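Long-range contacts in glycerate 2-kinase (Pyrococcus horikoshii, PDB 1X3L), which catalyses the ATP-dependent phosphorylation of D-glycerate to 2-phosphoglycerate, and can also use other nucleotides or pyrophosphate as phosphate donor: residues L358-I362 / A431-S435; F217-K221 / H240-L245; K50-A55 / D72-V77; K340-Q345 / D371-A377; L349-R353 / V396-L400. All blocks are in the same frame, centred on the assembly; numbering follows the deposited sequence.

Contact 1: L358-I362 / A431-S435; sequences LEALI and AIVTS
With chi1 at -176°, V433 has CG1 anti to its backbone N, and the other branch, CG2, is left to meet A360 CB at 4.2 Å; in I362 a chi1 of -73° likewise brings CG1 against A431 CB. Both are non-hydrogen-bonded pairs of an antiparallel ladder, and all four side chains lie on one face of the sheet. L361 and I432 form the hydrogen-bonded pair between them: L361 N donates to I432 O (2.8 Å) and I432 N to L361 O (2.7 Å), each donor in the carbonyl plane of its acceptor. Their side chains project to the other face, where L361 CD2 and I432 CD1 are 4.3 Å apart. Further along, T434 N reaches E359 O at 3.0 Å. Here E359 is the centre of an inverse gamma turn, and a water bridges the edge, accepting from E359 N and donating to S435 O. The strand segments run at 168° to each other. The A360, I362 and V433 face rests on V308, I304 and I311 of helix 297-314, L361 and I432 pack on helix 6-20, and strand 427-435 continues the sheet to strand 322-328 through A431 and V433.

Contact 2: F217-K221 / H240-L245; sequences FEDAK and HIERGL. With EDO (1,2-ethanediol), chain F.
F217 acts as a knob in a hole formed by H240, I241, G244 and L245, a single knob-into-hole contact between helix 217-226 and helix 235-246, whose short segments cross at -140° with axes 9.3 Å apart. The aromatic interactions come first. G244 CA lies over one face of the F217 ring, 3.5 Å from its centroid and close to the ring normal, a CH-pi contact made possible because no side chain stands between this backbone and the ring. F217 also turns an edge toward the face of the H240 imidazole in an offset edge-to-face pair, with centroids 5.8 Å apart and planes at 73°. The imidazole is also held by a hydrogen bond between its ND1 and E142, and F217 makes a further edge-to-face pair with H172. Apolar contacts widen the interface: L245 CD2 touches F217 CB at 3.8 Å, while its other branch, CD1, lies across K221 CD at 3.6 Å. A220 faces I241 more loosely. The polar contact is a salt bridge. K221, with CG anti to the backbone N and an extended chain beyond, carries its ammonium past L245 to E242, whose chain bends at chi2 to meet it. The bridge, K221 NZ to E242 OE2, measures 2.9 Å and uses the syn lone pair of the carboxylate oxygen; the same NZ donates to O1 of a 1,2-ethanediol, probably from the crystallisation liquor, also at 2.9 Å.

Contact 3: K50-A55 / D72-V77; sequences KVYVIA and DVEDGV
The Y52 ring has E74 CB over one face, 4.2 Å from its centroid and 28° off the normal, and the carbonyl D75 O at its edge, 3.3 Å from Y52 CD1. E74 runs alongside the ring in the same direction, so that its CG also approaches Y52 CZ and OH, while its carboxylate is turned 63° from the ring plane. E74 also lies side by side with K50, pointing the same way, but K50 NZ stays 5.0 Å from E74 OE1, and the salt bridge of this carboxylate is made by OE2 with R118. Replacing Y52 by an alanine would probably leave the CB and CG of E74 without the surface they lie along and open a gap next to I115 of helix 103-118. The segments belong to the beta-alpha-beta unit of strand 51-56, helix 60-70 and strand 75-81, in a parallel sheet with the strand order 3-2-1-4-5-6 of Rossmann-like folds. Their strand portions are only 5° from parallel. D75 O accepts from V53 N at 3.1 Å and V77 O from A55 N at 2.8 Å; the side chain of A55 is about 10 Å from that of K58, which by similarity binds substrate. Where the chain enters the second strand, V51 O takes E74 N at 2.9 Å. On the face toward helix 60-70, V53 CG2 crosses V73 CG2 at 3.9 Å, both valines touching I67.

Contact 4: K340-Q345 / D371-A377; sequences KGGPNQ and DGPTDAA
D371 reaches across to N344 and Q345 because its CG stands anti to the backbone N (chi1 -175°), which directs the carboxylate at the start of helix 343-351. OD1 is met on its syn side by N344 N at 3.0 Å. The N344 amide adds only a weak bond from ND2, whose stronger partner is S427. OD2 is held by two donors from opposite faces of the carboxylate plane: Q345 N at 3.0 Å on the syn side, 31° out of plane, and Q345 NE2, also at 3.0 Å, on the anti side. That second grip depends on the extended Q345 chain sliding past D371 in the opposite direction, its amide turned 54° from the carboxylate. P343, which has no N-H to give, lays CD against OD1 at 3.2 Å. Within the loop, T374 OG1 donates to D371 O (2.9 Å), and by accepting from A376 N it closes an ST turn. K340 crosses T374, bringing NZ to 3.5 Å from its CG2. With G342 at the N-cap position, the arrangement is characteristic of a helix amino terminus whose first-turn N-H groups are received by a carboxylate from another loop, here within the MOFRL family region.

Contact 5: L349-R353 / V396-L400; sequences LSATR and VEKVL
L349 carries the tight side of this contact, inserting its isobutyl group between V396, V399 and L400. Its CG is anti to the backbone N (chi1 -178°), which sends the branches toward the partner helix. CG meets V396 CG1 at 3.9 Å as the two side chains slide past each other, and CD2 is shared between V399 CG1, at 3.9 Å and crossing at about a right angle, and L400 CD2 at 4.0 Å. L400 uses its other branch on the backbone: CD1 lies 3.7 Å from S350 CA. S350 OG hydrogen-bonds to K298 O. With an alanine in place of L349, the methyls of V396, V399 and L400 that meet this leucine would probably lose it as a partner, opening a gap between the two helices. The segments join helix 343-351 to helix 396-401 in the MOFRL family part of the chain, a packing without any hydrogen bond between the segments, and L349 extends it by touching L389 of helix 385-391 and A408 and L409 of helix 405-411. Within 349-353, the carbonyl L349 O is gripped twice, by T352 OG1 at 2.7 Å in the carbonyl plane and by T352 N at 3.2 Å. Beyond it, on the exposed side, the packing gives way to charge. R353, extended from CG to NE, crosses E397 at about a right angle, and R353 NH1 stays 3.8 Å from E397 OE2. This is a long salt bridge: the carboxylate lies at the guanidinium edge, but its plane is turned by 57°, and D395 sets a like charge close to E397 OE1.

Along the chain, contact 3 closes first, then contact 2, both within the DUF4147 range; contacts 4, 5 and 1 follow and alternate their segments. Contact 3 lies in the parallel sheet, and contact 2 joins two helices about 34 Å away, centre to centre. Contact 1 is in the mixed sheet, about 48 Å from contact 3, centre to centre, and on the opposite side of the chain's centre. Contacts 4 and 5 both use helix 343-351, with centres 15 Å apart, and strand 359-366 of contact 1 follows that helix. Contacts 1 and 5 touch where I362 CD1 meets A351 CB at 3.6 Å, which packs the sheet against helix 343-351, well apart from contacts 2 and 3.

Contact 1: L358-I362 / A431-S435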
# COMPACT_ATOMS: atom_id res chain seq x y z
N LEU A 358 -1.82 -29.43 -17.25
CA LEU A 358 -3.17 -28.90 -17.13
C LEU A 358 -3.31 -27.65 -18.00
O LEU A 358 -2.32 -27.00 -18.33
CB LEU A 358 -3.49 -28.56 -15.67
CG LEU A 358 -3.36 -29.71 -14.66
CD1 LEU A 358 -3.68 -29.21 -13.26
CD2 LEU A 358 -4.32 -30.83 -15.06
N GLU A 359 -4.55 -27.34 -18.38
CA GLU A 359 -4.82 -26.15 -19.18
C GLU A 359 -4.98 -25.03 -18.16
O GLU A 359 -6.09 -24.53 -17.93
CB GLU A 359 -6.11 -26.32 -19.99
CG GLU A 359 -6.03 -27.37 -21.07
CD GLU A 359 -4.91 -27.10 -22.06
OE1 GLU A 359 -4.79 -25.94 -22.52
OE2 GLU A 359 -4.15 -28.04 -22.38
N ALA A 360 -3.88 -24.66 -17.53
CA ALA A 360 -3.92 -23.64 -16.50
C ALA A 360 -2.69 -22.74 -16.52
O ALA A 360 -1.67 -23.07 -17.12
CB ALA A 360 -4.06 -24.30 -15.14
N LEU A 361 -2.81 -21.61 -15.85
CA LEU A 361 -1.71 -20.66 -15.76
C LEU A 361 -1.74 -20.01 -14.40
O LEU A 361 -2.81 -19.79 -13.82
CB LEU A 361 -1.82 -19.60 -16.86
CG LEU A 361 -0.76 -18.48 -16.89
CD1 LEU A 361 -0.56 -18.00 -18.32
CD2 LEU A 361 -1.19 -17.33 -15.99
N ILE A 362 -0.56 -19.74 -13.86
CA ILE A 362 -0.44 -19.07 -12.58
C ILE A 362 0.58 -17.96 -12.74
O ILE A 362 1.71 -18.19 -13.19
CB ILE A 362 0.04 -20.01 -11.45
CG1 ILE A 362 -1.08 -20.96 -11.04
CG2 ILE A 362 0.46 -19.17 -10.23
CD1 ILE A 362 -0.70 -21.95 -9.95
N ALA A 431 -4.74 -17.30 -10.81
CA ALA A 431 -4.74 -18.68 -11.29
C ALA A 431 -5.85 -18.84 -12.32
O ALA A 431 -7.02 -18.56 -12.04
CB ALA A 431 -4.94 -19.65 -10.12
N ILE A 432 -5.49 -19.29 -13.51
CA ILE A 432 -6.47 -19.46 -14.57
C ILE A 432 -6.60 -20.91 -15.01
O ILE A 432 -5.59 -21.58 -15.25
CB ILE A 432 -6.10 -18.62 -15.81
CG1 ILE A 432 -5.91 -17.16 -15.42
CG2 ILE A 432 -7.18 -18.77 -16.88
CD1 ILE A 432 -5.31 -16.31 -16.53
N VAL A 433 -7.83 -21.40 -15.08
CA VAL A 433 -8.07 -22.76 -15.56
C VAL A 433 -9.09 -22.60 -16.69
O VAL A 433 -10.21 -22.15 -16.47
CB VAL A 433 -8.65 -23.68 -14.48
CG1 VAL A 433 -8.78 -25.10 -15.02
CG2 VAL A 433 -7.75 -23.67 -13.25
N THR A 434 -8.69 -22.95 -17.91
CA THR A 434 -9.57 -22.79 -19.05
C THR A 434 -10.36 -24.05 -19.39
O THR A 434 -11.39 -23.98 -20.05
CB THR A 434 -8.78 -22.36 -20.30
OG1 THR A 434 -7.70 -23.28 -20.52
CG2 THR A 434 -8.20 -20.96 -20.09
N SER A 435 -9.89 -25.20 -18.92
CA SER A 435 -10.57 -26.44 -19.22
C SER A 435 -10.14 -27.57 -18.29
O SER A 435 -9.06 -27.51 -17.71
CB SER A 435 -10.28 -26.83 -20.68
OG SER A 435 -10.94 -28.04 -21.03
O HOH W 1 -6.69 -28.96 -17.45

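Contact 2: F217-K221 / H240-L245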
# COMPACT_ATOMS: atom_id res chain seq x y z
N PHE A 217 -2.45 9.25 26.12
CA PHE A 217 -1.18 9.69 26.67
C PHE A 217 -0.76 8.68 27.73
O PHE A 217 0.42 8.38 27.89
CB PHE A 217 -1.33 11.07 27.32
CG PHE A 217 -1.36 12.21 26.33
CD1 PHE A 217 -0.23 12.53 25.59
CD2 PHE A 217 -2.52 12.95 26.14
CE1 PHE A 217 -0.26 13.57 24.67
CE2 PHE A 217 -2.56 13.99 25.22
CZ PHE A 217 -1.42 14.31 24.48
N GLU A 218 -1.75 8.14 28.44
CA GLU A 218 -1.48 7.15 29.48
C GLU A 218 -0.89 5.90 28.84
O GLU A 218 0.04 5.29 29.39
CB GLU A 218 -2.78 6.83 30.22
CG GLU A 218 -2.61 5.95 31.44
CD GLU A 218 -3.82 6.01 32.36
OE1 GLU A 218 -4.13 7.13 32.84
OE2 GLU A 218 -4.46 4.96 32.58
N ASP A 219 -1.42 5.50 27.68
CA ASP A 219 -0.90 4.33 26.99
C ASP A 219 0.55 4.59 26.58
O ASP A 219 1.40 3.71 26.70
CB ASP A 219 -1.73 4.00 25.74
CG ASP A 219 -3.11 3.48 26.06
OD1 ASP A 219 -3.27 2.82 27.11
OD2 ASP A 219 -4.04 3.72 25.26
N ALA A 220 0.82 5.80 26.10
CA ALA A 220 2.16 6.16 25.68
C ALA A 220 3.16 6.11 26.84
O ALA A 220 4.28 5.63 26.68
CB ALA A 220 2.15 7.55 25.06
N LYS A 221 2.75 6.60 28.01
CA LYS A 221 3.63 6.59 29.17
C LYS A 221 3.89 5.15 29.62
O LYS A 221 5.03 4.77 29.89
CB LYS A 221 3.02 7.39 30.32
CG LYS A 221 3.96 7.56 31.52
CD LYS A 221 3.36 8.45 32.59
CE LYS A 221 4.32 8.63 33.77
NZ LYS A 221 3.72 9.45 34.86
N HIS A 240 5.90 16.83 27.46
CA HIS A 240 4.71 16.93 26.63
C HIS A 240 3.68 15.89 27.02
O HIS A 240 2.48 16.17 27.04
CB HIS A 240 5.04 16.76 25.15
CG HIS A 240 3.82 16.75 24.28
ND1 HIS A 240 3.04 17.88 24.10
CD2 HIS A 240 3.20 15.75 23.61
CE1 HIS A 240 1.99 17.57 23.36
NE2 HIS A 240 2.06 16.28 23.05
N ILE A 241 4.15 14.69 27.34
CA ILE A 241 3.25 13.62 27.73
C ILE A 241 2.62 13.88 29.10
O ILE A 241 1.44 13.60 29.30
CB ILE A 241 3.98 12.25 27.71
CG1 ILE A 241 4.25 11.85 26.25
CG2 ILE A 241 3.15 11.19 28.43
CD1 ILE A 241 5.09 10.61 26.08
N GLU A 242 3.40 14.42 30.03
CA GLU A 242 2.87 14.74 31.36
C GLU A 242 1.80 15.82 31.20
O GLU A 242 0.77 15.80 31.88
CB GLU A 242 3.99 15.25 32.28
CG GLU A 242 4.92 14.16 32.80
CD GLU A 242 4.18 13.12 33.63
OE1 GLU A 242 3.36 13.52 34.48
OE2 GLU A 242 4.42 11.91 33.44
N ARG A 243 2.05 16.77 30.30
CA ARG A 243 1.09 17.83 30.05
C ARG A 243 -0.20 17.21 29.50
O ARG A 243 -1.30 17.64 29.85
CB ARG A 243 1.63 18.84 29.04
CG ARG A 243 2.81 19.67 29.53
CD ARG A 243 3.03 20.86 28.62
NE ARG A 243 1.89 21.77 28.67
CZ ARG A 243 1.60 22.67 27.73
NH1 ARG A 243 2.36 22.79 26.65
NH2 ARG A 243 0.53 23.44 27.87
N GLY A 244 -0.04 16.20 28.65
CA GLY A 244 -1.20 15.52 28.09
C GLY A 244 -1.98 14.81 29.18
O GLY A 244 -3.21 14.79 29.17
N LEU A 245 -1.26 14.22 30.13
CA LEU A 245 -1.90 13.53 31.23
C LEU A 245 -2.67 14.52 32.10
O LEU A 245 -3.70 14.17 32.68
CB LEU A 245 -0.85 12.80 32.08
CG LEU A 245 -0.17 11.61 31.42
CD1 LEU A 245 0.86 11.04 32.38
CD2 LEU A 245 -1.21 10.54 31.07
C1 EDO F . 7.24 8.76 36.71
O1 EDO F . 5.82 8.62 36.67
C2 EDO F . 7.63 10.22 36.44
O2 EDO F . 9.05 10.36 36.48

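Contact 3: K50-A55 / D72-V77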
# COMPACT_ATOMS: atom_id res chain seq x y z
N LYS A 50 -13.90 27.16 -2.20
CA LYS A 50 -12.68 26.87 -2.95
C LYS A 50 -12.20 25.46 -2.64
O LYS A 50 -12.69 24.82 -1.71
CB LYS A 50 -11.59 27.88 -2.60
CG LYS A 50 -11.89 29.31 -3.04
CD LYS A 50 -10.76 30.25 -2.65
CE LYS A 50 -11.05 31.67 -3.10
NZ LYS A 50 -12.31 32.19 -2.51
N VAL A 51 -11.24 24.98 -3.42
CA VAL A 51 -10.68 23.65 -3.23
C VAL A 51 -9.18 23.72 -2.96
O VAL A 51 -8.43 24.35 -3.72
CB VAL A 51 -10.91 22.76 -4.47
CG1 VAL A 51 -10.29 21.39 -4.24
CG2 VAL A 51 -12.40 22.62 -4.73
N TYR A 52 -8.75 23.07 -1.89
CA TYR A 52 -7.35 23.05 -1.51
C TYR A 52 -6.83 21.61 -1.56
O TYR A 52 -7.61 20.66 -1.50
CB TYR A 52 -7.18 23.61 -0.10
CG TYR A 52 -7.42 25.11 -0.01
CD1 TYR A 52 -6.43 26.01 -0.40
CD2 TYR A 52 -8.64 25.62 0.45
CE1 TYR A 52 -6.65 27.39 -0.34
CE2 TYR A 52 -8.87 26.99 0.51
CZ TYR A 52 -7.87 27.87 0.11
OH TYR A 52 -8.09 29.23 0.15
N VAL A 53 -5.52 21.46 -1.67
CA VAL A 53 -4.92 20.13 -1.72
C VAL A 53 -3.72 19.99 -0.81
O VAL A 53 -2.81 20.81 -0.83
CB VAL A 53 -4.46 19.76 -3.16
CG1 VAL A 53 -3.66 18.47 -3.12
CG2 VAL A 53 -5.66 19.61 -4.08
N ILE A 54 -3.73 18.94 -0.00
CA ILE A 54 -2.61 18.64 0.89
C ILE A 54 -2.26 17.18 0.61
O ILE A 54 -3.00 16.27 0.98
CB ILE A 54 -3.00 18.80 2.37
CG1 ILE A 54 -3.29 20.27 2.68
CG2 ILE A 54 -1.87 18.27 3.26
CD1 ILE A 54 -3.78 20.52 4.10
N ALA A 55 -1.13 16.97 -0.06
CA ALA A 55 -0.68 15.63 -0.42
C ALA A 55 0.61 15.25 0.30
O ALA A 55 1.52 16.07 0.44
CB ALA A 55 -0.49 15.54 -1.92
N ASP A 72 -10.34 23.01 -10.21
CA ASP A 72 -9.49 24.19 -10.10
C ASP A 72 -9.08 24.30 -8.64
O ASP A 72 -9.92 24.46 -7.76
CB ASP A 72 -10.25 25.45 -10.52
CG ASP A 72 -10.64 25.42 -11.99
OD1 ASP A 72 -9.75 25.23 -12.84
OD2 ASP A 72 -11.85 25.59 -12.29
N VAL A 73 -7.78 24.19 -8.38
CA VAL A 73 -7.28 24.25 -7.02
C VAL A 73 -6.74 25.62 -6.64
O VAL A 73 -5.82 26.15 -7.27
CB VAL A 73 -6.17 23.20 -6.80
CG1 VAL A 73 -5.63 23.29 -5.38
CG2 VAL A 73 -6.72 21.80 -7.07
N GLU A 74 -7.33 26.20 -5.60
CA GLU A 74 -6.92 27.52 -5.12
C GLU A 74 -5.46 27.50 -4.72
O GLU A 74 -4.70 28.39 -5.08
CB GLU A 74 -7.78 27.92 -3.91
CG GLU A 74 -7.37 29.25 -3.28
CD GLU A 74 -7.37 30.39 -4.27
OE1 GLU A 74 -8.34 30.49 -5.06
OE2 GLU A 74 -6.41 31.19 -4.26
N ASP A 75 -5.07 26.46 -3.98
CA ASP A 75 -3.69 26.32 -3.53
C ASP A 75 -3.52 25.01 -2.77
O ASP A 75 -4.51 24.33 -2.46
CB ASP A 75 -3.31 27.51 -2.63
CG ASP A 75 -1.83 27.52 -2.28
OD1 ASP A 75 -1.00 27.30 -3.18
OD2 ASP A 75 -1.50 27.76 -1.10
N GLY A 76 -2.28 24.65 -2.48
CA GLY A 76 -2.00 23.43 -1.76
C GLY A 76 -0.53 23.10 -1.70
O GLY A 76 0.31 23.90 -2.13
N VAL A 77 -0.21 21.94 -1.16
CA VAL A 77 1.18 21.50 -1.05
C VAL A 77 1.27 19.99 -1.21
O VAL A 77 0.37 19.25 -0.80
CB VAL A 77 1.80 21.89 0.32
CG1 VAL A 77 1.13 21.12 1.45
CG2 VAL A 77 3.30 21.62 0.30
O HOH W 2 -10.67 26.11 -5.91

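Contact 4: K340-Q345 / D371-A377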
# COMPACT_ATOMS: atom_id res chain seq x y z
N LYS A 340 19.36 -16.41 -6.23
CA LYS A 340 18.65 -15.26 -6.77
C LYS A 340 17.16 -15.60 -6.89
O LYS A 340 16.81 -16.68 -7.36
CB LYS A 340 19.22 -14.92 -8.16
CG LYS A 340 18.97 -13.49 -8.63
CD LYS A 340 19.58 -13.26 -10.01
CE LYS A 340 19.73 -11.77 -10.34
NZ LYS A 340 18.44 -11.03 -10.28
N GLY A 341 16.30 -14.69 -6.45
CA GLY A 341 14.87 -14.95 -6.52
C GLY A 341 14.06 -14.10 -5.56
O GLY A 341 14.56 -13.12 -5.03
N GLY A 342 12.80 -14.48 -5.35
CA GLY A 342 11.91 -13.75 -4.47
C GLY A 342 10.62 -14.50 -4.18
O GLY A 342 10.40 -15.58 -4.75
N PRO A 343 9.72 -13.96 -3.34
CA PRO A 343 8.45 -14.61 -2.99
C PRO A 343 7.59 -15.07 -4.17
O PRO A 343 7.34 -16.26 -4.34
CB PRO A 343 7.73 -13.55 -2.15
CG PRO A 343 8.87 -12.76 -1.55
CD PRO A 343 9.82 -12.63 -2.71
N ASN A 344 7.14 -14.12 -4.99
CA ASN A 344 6.28 -14.45 -6.12
C ASN A 344 6.95 -15.41 -7.11
O ASN A 344 6.33 -16.28 -7.70
CB ASN A 344 5.90 -13.15 -6.83
CG ASN A 344 4.94 -12.38 -5.96
OD1 ASN A 344 3.89 -12.89 -5.56
ND2 ASN A 344 5.32 -11.13 -5.65
N GLN A 345 8.26 -15.29 -7.30
CA GLN A 345 8.95 -16.21 -8.18
C GLN A 345 8.89 -17.62 -7.58
O GLN A 345 8.77 -18.60 -8.30
CB GLN A 345 10.41 -15.79 -8.37
CG GLN A 345 10.56 -14.49 -9.15
CD GLN A 345 11.96 -13.93 -9.04
OE1 GLN A 345 12.92 -14.51 -9.56
NE2 GLN A 345 12.09 -12.81 -8.35
N ASP A 371 10.58 -8.14 -6.98
CA ASP A 371 10.29 -9.33 -6.18
C ASP A 371 11.64 -9.82 -5.69
O ASP A 371 12.48 -10.26 -6.48
CB ASP A 371 9.61 -10.36 -7.08
CG ASP A 371 9.14 -11.59 -6.32
OD1 ASP A 371 8.36 -11.45 -5.35
OD2 ASP A 371 9.55 -12.70 -6.72
N GLY A 372 11.87 -9.75 -4.38
CA GLY A 372 13.15 -10.17 -3.85
C GLY A 372 14.20 -9.17 -4.34
O GLY A 372 13.84 -8.10 -4.82
N PRO A 373 15.50 -9.50 -4.24
CA PRO A 373 16.56 -8.59 -4.70
C PRO A 373 16.80 -8.76 -6.20
O PRO A 373 17.93 -9.02 -6.63
CB PRO A 373 17.76 -9.02 -3.87
CG PRO A 373 17.56 -10.52 -3.83
CD PRO A 373 16.08 -10.66 -3.54
N THR A 374 15.74 -8.64 -7.00
CA THR A 374 15.86 -8.79 -8.44
C THR A 374 15.03 -7.72 -9.15
O THR A 374 14.28 -6.99 -8.51
CB THR A 374 15.35 -10.16 -8.92
OG1 THR A 374 13.91 -10.14 -8.98
CG2 THR A 374 15.79 -11.26 -7.95
N ASP A 375 15.16 -7.66 -10.47
CA ASP A 375 14.42 -6.69 -11.26
C ASP A 375 13.10 -7.24 -11.81
O ASP A 375 12.37 -6.52 -12.50
CB ASP A 375 15.30 -6.19 -12.40
CG ASP A 375 16.43 -5.29 -11.91
OD1 ASP A 375 16.13 -4.32 -11.17
OD2 ASP A 375 17.60 -5.55 -12.24
N ALA A 376 12.82 -8.50 -11.51
CA ALA A 376 11.58 -9.14 -11.95
C ALA A 376 10.49 -8.84 -10.93
O ALA A 376 10.77 -8.68 -9.74
CB ALA A 376 11.76 -10.64 -12.07
N ALA A 377 9.24 -8.75 -11.39
CA ALA A 377 8.13 -8.49 -10.49
C ALA A 377 7.55 -9.80 -9.96
O ALA A 377 6.82 -9.82 -8.97
CB ALA A 377 7.05 -7.69 -11.20
O HOH W 3 17.27 -9.06 -11.85

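Contact 5: L349-R353 / V396-L400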
# COMPACT_ATOMS: atom_id res chain seq x y z
N LEU A 349 7.14 -20.92 -9.31
CA LEU A 349 7.96 -22.10 -9.55
C LEU A 349 7.49 -23.31 -8.75
O LEU A 349 7.47 -24.43 -9.26
CB LEU A 349 9.43 -21.79 -9.23
CG LEU A 349 10.42 -22.94 -9.49
CD1 LEU A 349 10.46 -23.27 -10.98
CD2 LEU A 349 11.81 -22.53 -9.01
N SER A 350 7.09 -23.08 -7.50
CA SER A 350 6.66 -24.18 -6.65
C SER A 350 5.40 -24.84 -7.19
O SER A 350 5.21 -26.05 -7.06
CB SER A 350 6.41 -23.66 -5.23
OG SER A 350 6.14 -24.73 -4.34
N ALA A 351 4.54 -24.04 -7.81
CA ALA A 351 3.28 -24.55 -8.35
C ALA A 351 3.42 -25.31 -9.67
O ALA A 351 2.50 -26.03 -10.04
CB ALA A 351 2.29 -23.40 -8.52
N THR A 352 4.54 -25.15 -10.37
CA THR A 352 4.73 -25.82 -11.66
C THR A 352 4.44 -27.31 -11.71
O THR A 352 3.80 -27.79 -12.65
CB THR A 352 6.15 -25.61 -12.24
OG1 THR A 352 7.13 -26.11 -11.32
CG2 THR A 352 6.40 -24.13 -12.52
N ARG A 353 4.91 -28.06 -10.72
CA ARG A 353 4.69 -29.50 -10.75
C ARG A 353 3.22 -29.89 -10.64
O ARG A 353 2.74 -30.75 -11.37
CB ARG A 353 5.49 -30.21 -9.66
CG ARG A 353 5.46 -31.73 -9.79
CD ARG A 353 6.63 -32.39 -9.07
NE ARG A 353 6.80 -33.79 -9.48
CZ ARG A 353 7.87 -34.52 -9.21
NH1 ARG A 353 8.88 -34.00 -8.52
NH2 ARG A 353 7.95 -35.78 -9.62
N VAL A 396 13.61 -28.84 -9.77
CA VAL A 396 12.82 -27.80 -9.13
C VAL A 396 12.91 -27.78 -7.60
O VAL A 396 13.12 -26.72 -7.01
CB VAL A 396 11.33 -27.91 -9.55
CG1 VAL A 396 10.50 -26.84 -8.87
CG2 VAL A 396 11.23 -27.77 -11.06
N GLU A 397 12.76 -28.94 -6.97
CA GLU A 397 12.83 -29.01 -5.51
C GLU A 397 14.17 -28.47 -5.01
O GLU A 397 14.22 -27.75 -4.02
CB GLU A 397 12.65 -30.46 -5.03
CG GLU A 397 11.24 -31.03 -5.21
CD GLU A 397 10.79 -31.07 -6.66
OE1 GLU A 397 11.58 -31.51 -7.53
OE2 GLU A 397 9.64 -30.68 -6.93
N LYS A 398 15.25 -28.83 -5.69
CA LYS A 398 16.58 -28.38 -5.31
C LYS A 398 16.71 -26.87 -5.49
O LYS A 398 17.29 -26.18 -4.65
CB LYS A 398 17.65 -29.08 -6.14
CG LYS A 398 19.08 -28.75 -5.73
CD LYS A 398 20.11 -29.40 -6.66
CE LYS A 398 20.04 -28.83 -8.08
NZ LYS A 398 21.04 -29.46 -8.99
N VAL A 399 16.16 -26.36 -6.59
CA VAL A 399 16.22 -24.92 -6.87
C VAL A 399 15.51 -24.14 -5.78
O VAL A 399 16.00 -23.11 -5.32
CB VAL A 399 15.57 -24.58 -8.24
CG1 VAL A 399 15.61 -23.07 -8.46
CG2 VAL A 399 16.31 -25.29 -9.36
N LEU A 400 14.35 -24.63 -5.35
CA LEU A 400 13.59 -23.97 -4.30
C LEU A 400 14.33 -24.05 -2.97
O LEU A 400 14.35 -23.09 -2.20
CB LEU A 400 12.19 -24.59 -4.19
CG LEU A 400 11.23 -24.20 -5.32
CD1 LEU A 400 10.00 -25.08 -5.31
CD2 LEU A 400 10.85 -22.72 -5.16